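Local coordinates for protein glucosamine kinase (Streptacidiphilus jiangxiensis, PDB 6HWJ) that catalyses the magnesium- and ATP-dependent phosphorylation of D-glucosamine to D-glucosamine 6-phosphate and, more weakly, acts on glucose, at residues F160-P164 against Y313-D317; A191-W197 against H302-R308; A219-G223 against S375-Y380; L346-R351 against V365-I369. All blocks are in the same frame, centred on the assembly; numbering follows the deposited sequence.

Contacts 1 and 2 meet in one three-stranded antiparallel sheet, strands 192-193, 306-309 and 312-315 in that order, and their centres lie 11 Å apart. Across the sheet Leu307 N comes 2.7 Å from Ala314 O. Just past it Gln305 of contact 2 and Asp317 of contact 1 bind the same magnesium ion. Contacts 3 and 4 share helix 362-386, with centres 14 Å apart, and belong to the helical part of the kinase. Leu222 of contact 3 touches Ile306 and Trp197, while Val349 of contact 4 touches Trp195 and Val303, so helices pack directly against contact 2. The side chain of Asp347 in contact 4 lies about 9 Å from that of Glu409, which binds glucosamine.

Contact 1: F160-P164 against Y313-D317; sequences FTEMP and YAVVD. With MG (magnesium ion), chain C; MG (magnesium ion), chain F.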
loop_
_atom_site.group_PDB
_atom_site.type_symbol
_atom_site.label_atom_id
_atom_site.label_comp_id
_atom_site.label_asym_id
_atom_site.label_seq_id
_atom_site.Cartn_x
_atom_site.Cartn_y
_atom_site.Cartn_z
ATOM N N PHE A 160 -11.499 -11.590 6.193
ATOM C CA PHE A 160 -10.230 -11.089 6.713
ATOM C C PHE A 160 -10.468 -9.900 7.643
ATOM O O PHE A 160 -11.131 -8.930 7.268
ATOM C CB PHE A 160 -9.341 -10.703 5.535
ATOM C CG PHE A 160 -7.978 -10.228 5.913
ATOM C CD1 PHE A 160 -6.947 -11.132 6.123
ATOM C CD2 PHE A 160 -7.713 -8.872 6.026
ATOM C CE1 PHE A 160 -5.672 -10.679 6.447
ATOM C CE2 PHE A 160 -6.459 -8.422 6.373
ATOM C CZ PHE A 160 -5.430 -9.340 6.570
ATOM N N THR A 161 -9.923 -9.975 8.861
ATOM C CA THR A 161 -10.132 -8.919 9.861
ATOM C C THR A 161 -8.846 -8.279 10.359
ATOM O O THR A 161 -8.910 -7.380 11.203
ATOM C CB THR A 161 -10.907 -9.455 11.078
ATOM O OG1 THR A 161 -10.137 -10.476 11.748
ATOM C CG2 THR A 161 -12.242 -10.037 10.639
ATOM N N GLU A 162 -7.673 -8.708 9.876
ATOM C CA GLU A 162 -6.415 -8.137 10.366
ATOM C C GLU A 162 -6.062 -6.887 9.561
ATOM O O GLU A 162 -5.059 -6.800 8.870
ATOM C CB GLU A 162 -5.310 -9.180 10.320
ATOM C CG GLU A 162 -5.437 -10.192 11.452
ATOM C CD GLU A 162 -4.438 -11.306 11.336
ATOM O OE1 GLU A 162 -3.367 -11.206 11.964
ATOM O OE2 GLU A 162 -4.732 -12.269 10.600
ATOM N N MET A 163 -6.968 -5.917 9.668
ATOM C CA MET A 163 -6.873 -4.608 9.051
ATOM C C MET A 163 -7.824 -3.684 9.813
ATOM O O MET A 163 -8.752 -4.168 10.459
ATOM C CB MET A 163 -7.255 -4.667 7.567
ATOM C CG MET A 163 -8.647 -5.175 7.308
ATOM S SD MET A 163 -9.111 -5.116 5.551
ATOM C CE MET A 163 -10.662 -5.967 5.577
ATOM N N PRO A 164 -7.626 -2.370 9.751
ATOM C CA PRO A 164 -8.623 -1.465 10.344
ATOM C C PRO A 164 -9.996 -1.831 9.802
ATOM O O PRO A 164 -10.176 -1.980 8.587
ATOM C CB PRO A 164 -8.173 -0.074 9.888
ATOM C CG PRO A 164 -6.732 -0.217 9.519
ATOM C CD PRO A 164 -6.606 -1.639 8.982
ATOM N N TYR A 313 -2.759 -7.343 14.927
ATOM C CA TYR A 313 -2.053 -6.891 13.734
ATOM C C TYR A 313 -3.047 -6.397 12.689
ATOM O O TYR A 313 -4.101 -7.008 12.495
ATOM C CB TYR A 313 -1.210 -8.035 13.133
ATOM C CG TYR A 313 -0.064 -8.466 14.008
ATOM C CD1 TYR A 313 -0.276 -9.191 15.167
ATOM C CD2 TYR A 313 1.238 -8.124 13.677
ATOM C CE1 TYR A 313 0.793 -9.585 15.985
ATOM C CE2 TYR A 313 2.306 -8.513 14.472
ATOM C CZ TYR A 313 2.085 -9.245 15.603
ATOM O OH TYR A 313 3.165 -9.593 16.385
ATOM N N ALA A 314 -2.698 -5.309 11.999
ATOM C CA ALA A 314 -3.590 -4.695 11.018
ATOM C C ALA A 314 -2.772 -4.202 9.831
ATOM O O ALA A 314 -1.880 -3.375 10.008
ATOM C CB ALA A 314 -4.357 -3.526 11.654
ATOM N N VAL A 315 -3.079 -4.699 8.629
ATOM C CA VAL A 315 -2.376 -4.282 7.416
ATOM C C VAL A 315 -3.100 -3.080 6.825
ATOM O O VAL A 315 -4.342 -2.983 6.876
ATOM C CB VAL A 315 -2.257 -5.438 6.410
ATOM C CG1 VAL A 315 -3.608 -6.013 6.070
ATOM C CG2 VAL A 315 -1.547 -4.933 5.112
ATOM N N VAL A 316 -2.326 -2.127 6.301
ATOM C CA VAL A 316 -2.880 -0.931 5.673
ATOM C C VAL A 316 -2.152 -0.672 4.359
ATOM O O VAL A 316 -1.215 -1.385 4.003
ATOM C CB VAL A 316 -2.778 0.299 6.587
ATOM C CG1 VAL A 316 -3.540 0.074 7.869
ATOM C CG2 VAL A 316 -1.324 0.588 6.908
ATOM N N ASP A 317 -2.616 0.357 3.630
ATOM C CA ASP A 317 -1.922 0.901 2.448
ATOM C C ASP A 317 -2.055 -0.027 1.243
ATOM O O ASP A 317 -1.102 -0.718 0.875
ATOM C CB ASP A 317 -0.449 1.139 2.801
ATOM C CG ASP A 317 0.237 2.128 1.849
ATOM O OD1 ASP A 317 -0.273 2.342 0.733
ATOM O OD2 ASP A 317 1.297 2.683 2.242
HETATM MG MG MG C . 2.482 2.712 4.072
HETATM MG MG MG F . 0.482 3.819 -0.703
HETATM O O HOH W 1 2.358 3.896 0.311
HETATM O O HOH W 2 3.844 2.660 5.813
HETATM O O HOH W 3 1.096 2.863 5.564
HETATM O O HOH W 4 2.493 4.844 4.481
HETATM O O HOH W 5 1.415 1.921 -1.298
#
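A short connection between helix 148-157 and strand 166-172 lies against strand 312-315, an outer strand of a three-stranded antiparallel sheet that leads to the metal site of the kinase. Phe160 opens it: the edge of its buried ring meets Val315, CE2 to CG1 3.7 Å, two apolar groups suited to an interior position. Glu162 is the centre of an inverse gamma turn, and its carbonyl meets the strand; Val315 N donates to Glu162 O at 2.9 Å, and Ala314 CA adds a CH···O contact to the same Glu162 O at 3.3 Å. The carboxylate of Glu162 forms a salt bridge with Arg228. Met163 and Ala314 are the nearest CA pair, 3.8 Å from Met163 CA to Ala314 CA, and the small Ala314 methyl permits this. Pro164 offers its rigid ring to Val316, CG to CG1 3.6 Å. One residue further along the strand's exit, Asp317 bridges two magnesium ions, OD2 binding one and OD1 the other, each at 2.2 Å.

Contact 2: A191-W197 against H302-R308; sequences ALDGWDW and HVGQILR. With MG (magnesium ion), chain C.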
loop_
_atom_site.group_PDB
_atom_site.type_symbol
_atom_site.label_atom_id
_atom_site.label_comp_id
_atom_site.label_asym_id
_atom_site.label_seq_id
_atom_site.Cartn_x
_atom_site.Cartn_y
_atom_site.Cartn_z
ATOM N N ALA A 191 -1.612 2.767 17.745
ATOM C CA ALA A 191 -1.039 1.747 16.876
ATOM C C ALA A 191 0.221 2.272 16.195
ATOM O O ALA A 191 0.211 3.348 15.589
ATOM C CB ALA A 191 -2.061 1.295 15.824
ATOM N N LEU A 192 1.289 1.501 16.276
ATOM C CA LEU A 192 2.549 1.805 15.615
ATOM C C LEU A 192 2.761 0.855 14.445
ATOM O O LEU A 192 2.218 -0.254 14.407
ATOM C CB LEU A 192 3.723 1.665 16.598
ATOM C CG LEU A 192 3.663 2.567 17.830
ATOM C CD1 LEU A 192 4.712 2.153 18.856
ATOM C CD2 LEU A 192 3.846 4.024 17.425
ATOM N N ASP A 193 3.581 1.284 13.494
ATOM C CA ASP A 193 3.885 0.405 12.362
ATOM C C ASP A 193 5.170 -0.366 12.644
ATOM O O ASP A 193 5.911 -0.071 13.585
ATOM C CB ASP A 193 3.969 1.196 11.045
ATOM C CG ASP A 193 5.207 2.075 10.934
ATOM O OD1 ASP A 193 6.341 1.575 11.034
ATOM O OD2 ASP A 193 5.032 3.284 10.716
ATOM N N GLY A 194 5.416 -1.372 11.805
ATOM C CA GLY A 194 6.459 -2.341 12.056
ATOM C C GLY A 194 7.851 -1.755 12.101
ATOM O O GLY A 194 8.738 -2.313 12.750
ATOM N N TRP A 195 8.079 -0.642 11.413
ATOM C CA TRP A 195 9.407 -0.024 11.527
ATOM C C TRP A 195 9.641 0.530 12.923
ATOM O O TRP A 195 10.780 0.873 13.253
ATOM C CB TRP A 195 9.583 1.044 10.443
ATOM C CG TRP A 195 9.972 0.405 9.137
ATOM C CD1 TRP A 195 9.249 0.384 7.973
ATOM C CD2 TRP A 195 11.173 -0.333 8.880
ATOM N NE1 TRP A 195 9.942 -0.316 6.998
ATOM C CE2 TRP A 195 11.123 -0.766 7.534
ATOM C CE3 TRP A 195 12.293 -0.657 9.651
ATOM C CZ2 TRP A 195 12.143 -1.510 6.957
ATOM C CZ3 TRP A 195 13.311 -1.401 9.067
ATOM C CH2 TRP A 195 13.222 -1.819 7.739
ATOM N N ASP A 196 8.587 0.622 13.742
ATOM C CA ASP A 196 8.731 0.846 15.174
ATOM C C ASP A 196 8.732 -0.478 15.951
ATOM O O ASP A 196 9.707 -0.790 16.635
ATOM C CB ASP A 196 7.623 1.767 15.690
ATOM C CG ASP A 196 7.772 3.188 15.188
ATOM O OD1 ASP A 196 8.894 3.730 15.276
ATOM O OD2 ASP A 196 6.778 3.757 14.692
ATOM N N TRP A 197 7.653 -1.266 15.838
ATOM C CA TRP A 197 7.482 -2.383 16.764
ATOM C C TRP A 197 8.367 -3.571 16.434
ATOM O O TRP A 197 8.802 -4.261 17.355
ATOM C CB TRP A 197 6.020 -2.850 16.844
ATOM C CG TRP A 197 5.361 -3.360 15.590
ATOM C CD1 TRP A 197 4.440 -2.695 14.826
ATOM C CD2 TRP A 197 5.517 -4.650 14.984
ATOM N NE1 TRP A 197 4.041 -3.486 13.770
ATOM C CE2 TRP A 197 4.694 -4.688 13.848
ATOM C CE3 TRP A 197 6.297 -5.770 15.281
ATOM C CZ2 TRP A 197 4.621 -5.807 13.015
ATOM C CZ3 TRP A 197 6.228 -6.864 14.448
ATOM C CH2 TRP A 197 5.398 -6.868 13.328
ATOM N N HIS A 302 5.355 -4.726 3.337
ATOM C CA HIS A 302 6.548 -4.724 4.179
ATOM C C HIS A 302 6.099 -4.371 5.588
ATOM O O HIS A 302 4.929 -4.035 5.820
ATOM C CB HIS A 302 7.605 -3.748 3.646
ATOM C CG HIS A 302 7.127 -2.337 3.527
ATOM N ND1 HIS A 302 7.050 -1.489 4.602
ATOM C CD2 HIS A 302 6.712 -1.620 2.452
ATOM C CE1 HIS A 302 6.606 -0.306 4.200
ATOM N NE2 HIS A 302 6.388 -0.362 2.897
ATOM N N VAL A 303 7.038 -4.444 6.538
ATOM C CA VAL A 303 6.641 -4.325 7.946
ATOM C C VAL A 303 6.078 -2.951 8.241
ATOM O O VAL A 303 5.332 -2.778 9.202
ATOM C CB VAL A 303 7.818 -4.628 8.907
ATOM C CG1 VAL A 303 8.362 -6.006 8.663
ATOM C CG2 VAL A 303 8.899 -3.551 8.790
ATOM N N GLY A 304 6.461 -1.937 7.463
ATOM C CA GLY A 304 5.904 -0.604 7.655
ATOM C C GLY A 304 4.429 -0.498 7.346
ATOM O O GLY A 304 3.828 0.525 7.679
ATOM N N GLN A 305 3.847 -1.504 6.690
ATOM C CA GLN A 305 2.430 -1.508 6.363
ATOM C C GLN A 305 1.621 -2.285 7.397
ATOM O O GLN A 305 0.424 -2.500 7.199
ATOM C CB GLN A 305 2.185 -2.120 4.987
ATOM C CG GLN A 305 3.096 -1.612 3.866
ATOM C CD GLN A 305 2.808 -0.182 3.476
ATOM O OE1 GLN A 305 2.403 0.645 4.308
ATOM N NE2 GLN A 305 3.003 0.129 2.185
ATOM N N ILE A 306 2.259 -2.748 8.470
ATOM C CA ILE A 306 1.582 -3.547 9.496
ATOM C C ILE A 306 1.555 -2.751 10.790
ATOM O O ILE A 306 2.609 -2.470 11.382
ATOM C CB ILE A 306 2.261 -4.911 9.716
ATOM C CG1 ILE A 306 2.457 -5.655 8.386
ATOM C CG2 ILE A 306 1.419 -5.744 10.693
ATOM C CD1 ILE A 306 1.175 -6.118 7.710
ATOM N N LEU A 307 0.353 -2.415 11.243
ATOM C CA LEU A 307 0.152 -1.819 12.550
ATOM C C LEU A 307 -0.022 -2.918 13.596
ATOM O O LEU A 307 -0.631 -3.952 13.318
ATOM C CB LEU A 307 -1.072 -0.919 12.532
ATOM C CG LEU A 307 -1.080 0.116 11.403
ATOM C CD1 LEU A 307 -2.404 0.875 11.395
ATOM C CD2 LEU A 307 0.081 1.072 11.522
ATOM N N ARG A 308 0.526 -2.690 14.797
ATOM C CA ARG A 308 0.374 -3.623 15.905
ATOM C C ARG A 308 0.015 -2.868 17.173
ATOM O O ARG A 308 0.659 -1.869 17.502
ATOM C CB ARG A 308 1.656 -4.439 16.138
ATOM C CG ARG A 308 1.448 -5.576 17.100
ATOM C CD ARG A 308 2.677 -6.424 17.272
ATOM N NE ARG A 308 3.669 -5.817 18.146
ATOM C CZ ARG A 308 4.840 -6.377 18.441
ATOM N NH1 ARG A 308 5.685 -5.755 19.237
ATOM N NH2 ARG A 308 5.154 -7.566 17.945
HETATM MG MG MG C . 2.482 2.712 4.072
HETATM O O HOH W 2 3.844 2.660 5.813
HETATM O O HOH W 3 1.096 2.863 5.564
HETATM O O HOH W 4 2.493 4.844 4.481
#
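Arg308 and Trp197 bury most here, 105 Å² each. The aliphatic part of Arg308 lies over the indole, CB 3.6 Å from the centroid of the five-membered ring of Trp197 in a CH-pi contact, and its guanidinium presents a face to Trp197, NH2 to CE3 3.4 Å; Asp201 takes the charge in a salt bridge. Trp197 NE1 donates to Ile306 O at 3.0 Å, so the indole is both apolar surface and donor. Beside them strand 192-193 pairs antiparallel with strand 306-309, Arg308 N to Leu192 O 3.0 Å. Val303, third in buried area, sets CG2 3.8 Å above the centroid of the Trp195 five-membered ring. Asp193 is the N-cap of helix 194-207, with a weak bond from Trp195 N to its OD1 at 2.8 Å. Gly194 suits its place, since a CB would strike Val303 O. Hydrogen bonds with CH-pi and apolar contacts thus tie the strand-to-helix junction that carries the inferred ATP-binding Asp193 to the segment whose Gln305 OE1 binds magnesium at 2.1 Å.

Contact 3: A219-G223 against S375-Y380; sequences AAQLG and SFLDAY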
loop_
_atom_site.group_PDB
_atom_site.type_symbol
_atom_site.label_atom_id
_atom_site.label_comp_id
_atom_site.label_asym_id
_atom_site.label_seq_id
_atom_site.Cartn_x
_atom_site.Cartn_y
_atom_site.Cartn_z
ATOM N N ALA A 219 6.962 -12.958 13.384
ATOM C CA ALA A 219 7.231 -13.390 12.020
ATOM C C ALA A 219 6.237 -14.465 11.596
ATOM O O ALA A 219 5.764 -14.472 10.449
ATOM C CB ALA A 219 8.666 -13.894 11.891
ATOM N N ALA A 220 5.899 -15.374 12.515
ATOM C CA ALA A 220 4.897 -16.393 12.225
ATOM C C ALA A 220 3.512 -15.792 12.108
ATOM O O ALA A 220 2.715 -16.214 11.259
ATOM C CB ALA A 220 4.905 -17.490 13.303
ATOM N N GLN A 221 3.179 -14.827 12.969
ATOM C CA GLN A 221 1.874 -14.183 12.854
ATOM C C GLN A 221 1.752 -13.404 11.547
ATOM O O GLN A 221 0.683 -13.399 10.927
ATOM C CB GLN A 221 1.640 -13.283 14.061
ATOM C CG GLN A 221 1.717 -14.054 15.359
ATOM C CD GLN A 221 1.220 -13.264 16.560
ATOM O OE1 GLN A 221 1.987 -12.574 17.216
ATOM N NE2 GLN A 221 -0.053 -13.359 16.829
ATOM N N LEU A 222 2.840 -12.771 11.107
ATOM C CA LEU A 222 2.845 -12.087 9.817
ATOM C C LEU A 222 2.631 -13.069 8.673
ATOM O O LEU A 222 1.916 -12.770 7.709
ATOM C CB LEU A 222 4.151 -11.324 9.618
ATOM C CG LEU A 222 4.331 -10.082 10.477
ATOM C CD1 LEU A 222 5.727 -9.515 10.341
ATOM C CD2 LEU A 222 3.312 -9.038 10.110
ATOM N N GLY A 223 3.233 -14.251 8.761
ATOM C CA GLY A 223 3.020 -15.253 7.731
ATOM C C GLY A 223 1.578 -15.710 7.671
ATOM O O GLY A 223 1.009 -15.860 6.594
ATOM N N SER A 375 10.229 -18.986 9.927
ATOM C CA SER A 375 8.974 -18.924 10.673
ATOM C C SER A 375 7.854 -18.328 9.830
ATOM O O SER A 375 6.721 -18.818 9.862
ATOM C CB SER A 375 9.148 -18.103 11.961
ATOM O OG SER A 375 10.157 -18.653 12.796
ATOM N N PHE A 376 8.147 -17.255 9.095
ATOM C CA PHE A 376 7.145 -16.631 8.244
ATOM C C PHE A 376 6.650 -17.595 7.180
ATOM O O PHE A 376 5.444 -17.802 7.030
ATOM C CB PHE A 376 7.722 -15.370 7.583
ATOM C CG PHE A 376 6.766 -14.691 6.648
ATOM C CD1 PHE A 376 6.620 -15.131 5.345
ATOM C CD2 PHE A 376 6.000 -13.619 7.082
ATOM C CE1 PHE A 376 5.724 -14.524 4.497
ATOM C CE2 PHE A 376 5.133 -12.988 6.226
ATOM C CZ PHE A 376 4.976 -13.453 4.935
ATOM N N LEU A 377 7.577 -18.183 6.412
ATOM C CA LEU A 377 7.194 -19.080 5.325
ATOM C C LEU A 377 6.434 -20.307 5.826
ATOM O O LEU A 377 5.455 -20.733 5.201
ATOM C CB LEU A 377 8.444 -19.514 4.559
ATOM C CG LEU A 377 9.098 -18.452 3.688
ATOM C CD1 LEU A 377 10.404 -18.967 3.110
ATOM C CD2 LEU A 377 8.158 -18.004 2.570
ATOM N N ASP A 378 6.887 -20.913 6.930
ATOM C CA ASP A 378 6.186 -22.079 7.467
ATOM C C ASP A 378 4.755 -21.728 7.858
ATOM O O ASP A 378 3.804 -22.442 7.506
ATOM C CB ASP A 378 6.952 -22.648 8.662
ATOM C CG ASP A 378 8.249 -23.317 8.255
ATOM O OD1 ASP A 378 8.518 -23.429 7.037
ATOM O OD2 ASP A 378 9.007 -23.733 9.154
ATOM N N ALA A 379 4.577 -20.619 8.583
ATOM C CA ALA A 379 3.234 -20.184 8.951
ATOM C C ALA A 379 2.407 -19.856 7.719
ATOM O O ALA A 379 1.229 -20.219 7.633
ATOM C CB ALA A 379 3.325 -18.978 9.887
ATOM N N TYR A 380 3.011 -19.168 6.747
ATOM C CA TYR A 380 2.304 -18.827 5.518
ATOM C C TYR A 380 1.839 -20.077 4.781
ATOM O O TYR A 380 0.667 -20.181 4.391
ATOM C CB TYR A 380 3.208 -17.956 4.644
ATOM C CG TYR A 380 2.608 -17.539 3.311
ATOM C CD1 TYR A 380 1.680 -16.510 3.232
ATOM C CD2 TYR A 380 3.004 -18.172 2.130
ATOM C CE1 TYR A 380 1.137 -16.122 1.999
ATOM C CE2 TYR A 380 2.478 -17.804 0.900
ATOM C CZ TYR A 380 1.552 -16.783 0.830
ATOM O OH TYR A 380 1.037 -16.442 -0.386
#
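Backbone proximity dominates this crossing of helices 212-234 and 362-386, whose short segments approach to 7.0 Å between axes at a signed angle of -36°, running in broadly the same direction. Glycine and alanine make such closeness possible. At Gly223 a CB would collide with Phe376 O, and Gly223 CA lies only 4.3 Å from Tyr380 CA. Three CA-H···O contacts link the backbones: Phe376 CA to Ala219 O 3.4 Å, Gly223 CA to Phe376 O 3.6 Å, and Tyr380 CA to Gly223 O 3.4 Å. The aromatic interaction also uses the glycine, whose CA sits over the face of Phe376, 3.6 Å from the ring centroid, in a CH-pi contact that a bulkier residue would hinder. Apolar side chains fill the flanks: Leu222 CB meets Phe376 CD2 at 3.9 Å, and the small methyls Ala220 CB and Ala379 CB stand 4.0 Å apart. The polar groups look to their surroundings, Ser375 OG bonding to Ala371 O and Tyr380 OH to His230 ND1. Phe376 and Tyr380 also touch helix 335-356. Small residues at the interface, close axes and CA-H···O contacts are typical of a glycine-mediated helix-helix crossing, here joining two long helices of the kinase's helical part.

Contact 4: L346-R351 against V365-I369; sequences LDHVGR and VRAWI
Both segments are helical and run almost exactly antiparallel, at 176°, with axes 9.1 Å apart. Asp347 CA faces Ile369 CA at 5.3 Å, and Gly350 CA faces Val365 CA at 5.9 Å. Val365, chi1 t, points at the partner and places CG1 3.4 Å from Gly350 O; beta-branched and compact, it fits beside the glycine. Arg366 lies at the exposed margin, its NE 4.2 Å from Arg351 NH1; Asp430 forms a salt bridge with each of the two arginines. These neighbours form an antiparallel helical hairpin, helices 335-356 and 362-386 joined by a short connection. Trp368, chi1 t and chi2 93°, reaches with its ring edge to Leu346 O, CZ3 to O 3.2 Å; its NE1 bonds to Ala215 O. Ile369 (m, t) buries most surface: CD1 lies 3.9 Å from Gly350 CA, where a CB would clash, and 3.5 Å from CZ of Arg351, over the guanidinium face. Arg351 (m, m, t) is itself salt-bridged to Asp347, chi1 t, NE to OD1 2.8 Å.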
loop_
_atom_site.group_PDB
_atom_site.type_symbol
_atom_site.label_atom_id
_atom_site.label_comp_id
_atom_site.label_asym_id
_atom_site.label_seq_id
_atom_site.Cartn_x
_atom_site.Cartn_y
_atom_site.Cartn_z
ATOM N N LEU A 346 11.698 -8.166 6.865
ATOM C CA LEU A 346 12.123 -8.739 8.141
ATOM C C LEU A 346 13.639 -8.834 8.221
ATOM O O LEU A 346 14.240 -8.521 9.257
ATOM C CB LEU A 346 11.501 -10.116 8.339
ATOM C CG LEU A 346 9.977 -10.096 8.566
ATOM C CD1 LEU A 346 9.399 -11.483 8.530
ATOM C CD2 LEU A 346 9.639 -9.414 9.877
ATOM N N ASP A 347 14.277 -9.287 7.141
ATOM C CA ASP A 347 15.736 -9.256 7.074
ATOM C C ASP A 347 16.255 -7.845 7.348
ATOM O O ASP A 347 17.172 -7.647 8.158
ATOM C CB ASP A 347 16.175 -9.756 5.695
ATOM C CG ASP A 347 17.663 -9.923 5.573
ATOM O OD1 ASP A 347 18.407 -8.986 5.894
ATOM O OD2 ASP A 347 18.094 -10.995 5.137
ATOM N N HIS A 348 15.668 -6.855 6.690
ATOM C CA HIS A 348 16.140 -5.471 6.816
ATOM C C HIS A 348 15.966 -4.927 8.241
ATOM O O HIS A 348 16.801 -4.131 8.706
ATOM C CB HIS A 348 15.418 -4.596 5.814
ATOM C CG HIS A 348 15.604 -5.044 4.398
ATOM N ND1 HIS A 348 14.813 -4.604 3.359
ATOM C CD2 HIS A 348 16.474 -5.926 3.857
ATOM C CE1 HIS A 348 15.202 -5.184 2.235
ATOM N NE2 HIS A 348 16.221 -5.977 2.506
ATOM N N VAL A 349 14.887 -5.319 8.916
ATOM C CA VAL A 349 14.702 -4.960 10.317
ATOM C C VAL A 349 15.898 -5.405 11.133
ATOM O O VAL A 349 16.426 -4.649 11.948
ATOM C CB VAL A 349 13.397 -5.570 10.865
ATOM C CG1 VAL A 349 13.343 -5.454 12.392
ATOM C CG2 VAL A 349 12.198 -4.864 10.261
ATOM N N GLY A 350 16.338 -6.638 10.921
ATOM C CA GLY A 350 17.500 -7.135 11.615
ATOM C C GLY A 350 18.745 -6.346 11.285
ATOM O O GLY A 350 19.553 -6.052 12.170
ATOM N N ARG A 351 18.926 -5.989 10.004
ATOM C CA ARG A 351 20.106 -5.224 9.633
ATOM C C ARG A 351 20.100 -3.866 10.324
ATOM O O ARG A 351 21.145 -3.384 10.771
ATOM C CB ARG A 351 20.181 -5.038 8.110
ATOM C CG ARG A 351 20.120 -6.333 7.316
ATOM C CD ARG A 351 21.192 -7.312 7.684
ATOM N NE ARG A 351 20.957 -8.607 7.031
ATOM C CZ ARG A 351 21.707 -9.686 7.219
ATOM N NH1 ARG A 351 22.762 -9.640 8.036
ATOM N NH2 ARG A 351 21.399 -10.809 6.603
ATOM N N VAL A 365 20.839 -11.527 16.498
ATOM C CA VAL A 365 20.017 -10.858 15.492
ATOM C C VAL A 365 20.101 -11.606 14.165
ATOM O O VAL A 365 19.088 -11.821 13.488
ATOM C CB VAL A 365 20.445 -9.388 15.332
ATOM C CG1 VAL A 365 19.614 -8.703 14.244
ATOM C CG2 VAL A 365 20.328 -8.643 16.643
ATOM N N ARG A 366 21.305 -12.028 13.773
ATOM C CA ARG A 366 21.451 -12.722 12.496
ATOM C C ARG A 366 20.802 -14.100 12.542
ATOM O O ARG A 366 20.193 -14.536 11.559
ATOM C CB ARG A 366 22.932 -12.829 12.126
ATOM C CG ARG A 366 23.583 -11.470 11.860
ATOM C CD ARG A 366 25.051 -11.601 11.492
ATOM N NE ARG A 366 25.246 -12.193 10.171
ATOM C CZ ARG A 366 26.429 -12.544 9.675
ATOM N NH1 ARG A 366 27.534 -12.370 10.389
ATOM N NH2 ARG A 366 26.507 -13.073 8.462
ATOM N N ALA A 367 20.888 -14.783 13.684
ATOM C CA ALA A 367 20.131 -16.014 13.864
ATOM C C ALA A 367 18.641 -15.749 13.718
ATOM O O ALA A 367 17.910 -16.547 13.114
ATOM C CB ALA A 367 20.424 -16.618 15.235
ATOM N N TRP A 368 18.178 -14.609 14.233
ATOM C CA TRP A 368 16.763 -14.272 14.134
ATOM C C TRP A 368 16.368 -13.979 12.688
ATOM O O TRP A 368 15.268 -14.349 12.247
ATOM C CB TRP A 368 16.447 -13.064 15.043
ATOM C CG TRP A 368 15.053 -12.539 14.858
ATOM C CD1 TRP A 368 13.941 -12.887 15.570
ATOM C CD2 TRP A 368 14.628 -11.594 13.877
ATOM N NE1 TRP A 368 12.837 -12.197 15.088
ATOM C CE2 TRP A 368 13.235 -11.406 14.047
ATOM C CE3 TRP A 368 15.292 -10.867 12.875
ATOM C CZ2 TRP A 368 12.492 -10.526 13.251
ATOM C CZ3 TRP A 368 14.554 -9.991 12.089
ATOM C CH2 TRP A 368 13.174 -9.819 12.284
ATOM N N ILE A 369 17.235 -13.301 11.934
ATOM C CA ILE A 369 16.934 -13.035 10.529
ATOM C C ILE A 369 16.618 -14.334 9.794
ATOM O O ILE A 369 15.596 -14.449 9.100
ATOM C CB ILE A 369 18.102 -12.286 9.861
ATOM C CG1 ILE A 369 18.209 -10.868 10.434
ATOM C CG2 ILE A 369 17.907 -12.253 8.332
ATOM C CD1 ILE A 369 19.381 -10.071 9.873
#